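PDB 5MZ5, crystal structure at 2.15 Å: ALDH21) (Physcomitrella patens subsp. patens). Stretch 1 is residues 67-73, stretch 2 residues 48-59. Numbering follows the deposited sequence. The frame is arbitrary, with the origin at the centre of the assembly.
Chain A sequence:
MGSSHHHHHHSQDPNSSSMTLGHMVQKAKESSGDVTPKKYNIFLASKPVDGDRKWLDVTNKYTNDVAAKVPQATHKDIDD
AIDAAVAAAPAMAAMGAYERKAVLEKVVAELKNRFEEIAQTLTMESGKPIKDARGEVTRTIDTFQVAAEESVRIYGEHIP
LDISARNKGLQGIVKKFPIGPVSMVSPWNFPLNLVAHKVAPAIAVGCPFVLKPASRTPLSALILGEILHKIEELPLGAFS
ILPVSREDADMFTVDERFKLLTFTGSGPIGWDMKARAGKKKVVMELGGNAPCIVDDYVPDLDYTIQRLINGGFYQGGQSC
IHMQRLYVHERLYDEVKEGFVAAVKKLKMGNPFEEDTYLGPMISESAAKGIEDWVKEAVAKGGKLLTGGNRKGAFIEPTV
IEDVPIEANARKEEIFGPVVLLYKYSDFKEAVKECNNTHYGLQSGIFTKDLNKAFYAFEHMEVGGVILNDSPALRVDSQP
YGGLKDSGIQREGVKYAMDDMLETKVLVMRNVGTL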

# COMPACT_ATOMS: atom_id res chain seq x y z
N ALA A 67 5.49 -12.35 47.73
CA ALA A 67 6.61 -12.98 47.05
C ALA A 67 7.63 -11.98 46.54
O ALA A 67 8.77 -12.36 46.24
CB ALA A 67 6.11 -13.85 45.91
N ALA A 68 7.23 -10.71 46.46
CA ALA A 68 8.06 -9.64 45.95
C ALA A 68 7.77 -8.29 46.60
O ALA A 68 6.64 -8.05 47.04
CB ALA A 68 7.92 -9.56 44.43
N LYS A 69 8.79 -7.43 46.65
CA LYS A 69 8.75 -6.06 47.17
C LYS A 69 9.27 -5.16 46.07
O LYS A 69 10.35 -5.40 45.51
CB LYS A 69 9.59 -5.91 48.44
CG LYS A 69 8.92 -6.52 49.66
CD LYS A 69 9.83 -6.44 50.85
CE LYS A 69 9.27 -5.56 51.93
NZ LYS A 69 10.32 -5.20 52.92
N VAL A 70 8.47 -4.16 45.70
CA VAL A 70 8.79 -3.23 44.60
C VAL A 70 8.87 -1.80 45.14
O VAL A 70 7.93 -1.38 45.82
CB VAL A 70 7.70 -3.32 43.48
CG1 VAL A 70 7.97 -2.33 42.37
CG2 VAL A 70 7.59 -4.73 42.92
N PRO A 71 9.93 -1.02 44.85
CA PRO A 71 9.95 0.38 45.30
C PRO A 71 8.78 1.17 44.70
O PRO A 71 8.39 0.94 43.55
CB PRO A 71 11.28 0.92 44.74
CG PRO A 71 12.10 -0.28 44.45
CD PRO A 71 11.12 -1.32 44.03
N GLN A 72 8.19 2.06 45.50
CA GLN A 72 7.11 2.90 45.03
C GLN A 72 7.69 4.26 44.66
O GLN A 72 8.39 4.86 45.46
CB GLN A 72 5.98 3.03 46.06
CG GLN A 72 4.72 3.65 45.46
CD GLN A 72 3.55 3.56 46.39
OE1 GLN A 72 3.39 4.37 47.31
NE2 GLN A 72 2.66 2.62 46.10
N ALA A 73 7.41 4.71 43.42
CA ALA A 73 7.92 5.99 42.91
C ALA A 73 7.22 7.16 43.58
O ALA A 73 6.01 7.12 43.84
CB ALA A 73 7.74 6.07 41.40
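Stretch 2, residues 48-59: PVDGDRKWLDVT

Residues 67-71 belong to a strand that begins earlier in the chain, with Ala68 to Pro71 extended, and stretch 2 lays a second strand, reaching to Thr59, antiparallel beside it; the two N-to-C directions differ by 149°. Before that strand, stretch 2 leaves a short strand at Pro48 and Val49 and reverses through a type II' turn from Asp50 to Arg53. Gly51 suits the turn because its phi is positive (51°), a value that glycine adopts readily.

The register pairs Ala68 with Val58, Lys69 with Asp57, Val70 with Leu56 and Pro71 with Trp55. Val70 and Leu56 exchange two hydrogen bonds, Leu56 N to Val70 O at 2.7 Å and Val70 N to Leu56 O at 2.8 Å. Val58 N likewise reaches Ala68 O at 2.9 Å, while Val58 O accepts from both Ala68 N (3.2 Å) and Ala67 N (2.9 Å). Proline has no amide hydrogen, but Pro71 falls in a non-hydrogen-bonded pair, where none is needed across this ladder. Beyond it, Gln72 N donates to Lys54 O at 2.8 Å, and a water accepts from Lys54 N and donates to Gln72 O, extending the link between the backbones.

Ala68, Val70, Leu56 and Val58 share one face of the sheet. Branched valines suit extended backbone and pack well here: Val70 CG2 lies 3.8 Å from Val58 CG2. The small Ala68 still meets its neighbour, CB to Val58 CB at 4.0 Å.

On the other face, Lys69 extends over the Trp55 indole, placing NZ 4.2 Å from the centroid of the five-membered ring of Trp55, a cation-pi contact that pairs positive charge with the ring's electron-rich face. Pro71 CD adds apolar packing, 3.6 Å from Trp55 CZ3. Arg53 points its CB toward stretch 1, and its NH1 braces the turn by donating to Asp50 O at 2.9 Å.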

# COMPACT_ATOMS: atom_id res chain seq x y z
N PRO A 48 18.07 1.49 37.12
CA PRO A 48 17.41 0.83 38.26
C PRO A 48 17.53 1.66 39.53
O PRO A 48 18.61 2.16 39.84
CB PRO A 48 18.16 -0.51 38.38
CG PRO A 48 19.50 -0.25 37.81
CD PRO A 48 19.33 0.81 36.76
N VAL A 49 16.42 1.87 40.24
CA VAL A 49 16.43 2.62 41.50
C VAL A 49 15.62 1.88 42.56
O VAL A 49 14.73 1.09 42.23
CB VAL A 49 16.02 4.13 41.39
CG1 VAL A 49 16.94 4.91 40.45
CG2 VAL A 49 14.57 4.30 40.98
N ASP A 50 15.97 2.11 43.85
CA ASP A 50 15.28 1.61 45.03
C ASP A 50 15.45 2.61 46.18
O ASP A 50 14.58 3.46 46.37
CB ASP A 50 15.65 0.14 45.39
CG ASP A 50 17.09 -0.10 45.78
OD1 ASP A 50 17.93 -0.30 44.86
OD2 ASP A 50 17.39 -0.09 47.00
N GLY A 51 16.60 2.57 46.85
CA GLY A 51 16.98 3.45 47.95
C GLY A 51 15.99 3.59 49.08
O GLY A 51 15.40 2.60 49.55
N ASP A 52 15.77 4.86 49.49
CA ASP A 52 14.92 5.31 50.59
C ASP A 52 13.40 5.28 50.32
O ASP A 52 12.62 5.86 51.09
CB ASP A 52 15.35 6.74 51.01
CG ASP A 52 14.99 7.88 50.05
OD1 ASP A 52 14.86 7.61 48.82
OD2 ASP A 52 14.88 9.04 50.52
N ARG A 53 12.98 4.60 49.24
CA ARG A 53 11.57 4.53 48.85
C ARG A 53 10.75 3.51 49.63
O ARG A 53 11.28 2.52 50.14
CB ARG A 53 11.43 4.27 47.33
CG ARG A 53 11.88 5.45 46.48
CD ARG A 53 12.04 5.06 45.03
NE ARG A 53 12.53 6.18 44.24
CZ ARG A 53 13.82 6.46 44.04
NH1 ARG A 53 14.76 5.68 44.55
NH2 ARG A 53 14.16 7.52 43.32
N LYS A 54 9.43 3.77 49.68
CA LYS A 54 8.42 2.92 50.28
C LYS A 54 8.24 1.67 49.42
O LYS A 54 8.48 1.69 48.21
CB LYS A 54 7.12 3.71 50.43
CG LYS A 54 6.88 4.26 51.86
CD LYS A 54 7.94 5.27 52.37
CE LYS A 54 8.14 5.18 53.86
NZ LYS A 54 9.50 5.61 54.25
N TRP A 55 7.83 0.57 50.05
CA TRP A 55 7.67 -0.70 49.34
C TRP A 55 6.25 -1.01 48.98
O TRP A 55 5.34 -0.75 49.75
CB TRP A 55 8.26 -1.86 50.14
CG TRP A 55 9.75 -1.80 50.34
CD1 TRP A 55 10.40 -1.52 51.51
CD2 TRP A 55 10.77 -2.04 49.36
NE1 TRP A 55 11.76 -1.58 51.32
CE2 TRP A 55 12.02 -1.89 50.00
CE3 TRP A 55 10.75 -2.40 48.00
CZ2 TRP A 55 13.23 -2.10 49.34
CZ3 TRP A 55 11.95 -2.60 47.34
CH2 TRP A 55 13.18 -2.42 48.00
N LEU A 56 6.07 -1.57 47.79
CA LEU A 56 4.80 -2.09 47.30
C LEU A 56 4.91 -3.62 47.40
O LEU A 56 5.88 -4.21 46.88
CB LEU A 56 4.55 -1.65 45.84
CG LEU A 56 3.32 -2.25 45.12
CD1 LEU A 56 1.98 -1.72 45.71
CD2 LEU A 56 3.39 -1.99 43.61
N ASP A 57 3.92 -4.26 48.05
CA ASP A 57 3.89 -5.72 48.21
C ASP A 57 3.26 -6.37 47.00
O ASP A 57 2.19 -5.95 46.57
CB ASP A 57 3.09 -6.12 49.45
CG ASP A 57 3.75 -5.86 50.80
OD1 ASP A 57 4.98 -5.62 50.82
OD2 ASP A 57 3.05 -5.99 51.84
N VAL A 58 3.90 -7.41 46.46
CA VAL A 58 3.36 -8.18 45.34
C VAL A 58 3.13 -9.60 45.84
O VAL A 58 4.08 -10.29 46.24
CB VAL A 58 4.17 -8.12 44.03
CG1 VAL A 58 3.49 -8.94 42.92
CG2 VAL A 58 4.38 -6.67 43.58
N THR A 59 1.87 -10.03 45.83
CA THR A 59 1.50 -11.34 46.34
C THR A 59 1.42 -12.42 45.29
O THR A 59 1.09 -12.18 44.12
CB THR A 59 0.20 -11.31 47.16
OG1 THR A 59 -0.93 -11.08 46.31
CG2 THR A 59 0.25 -10.32 48.34
O HOH W 1 8.31 5.74 48.00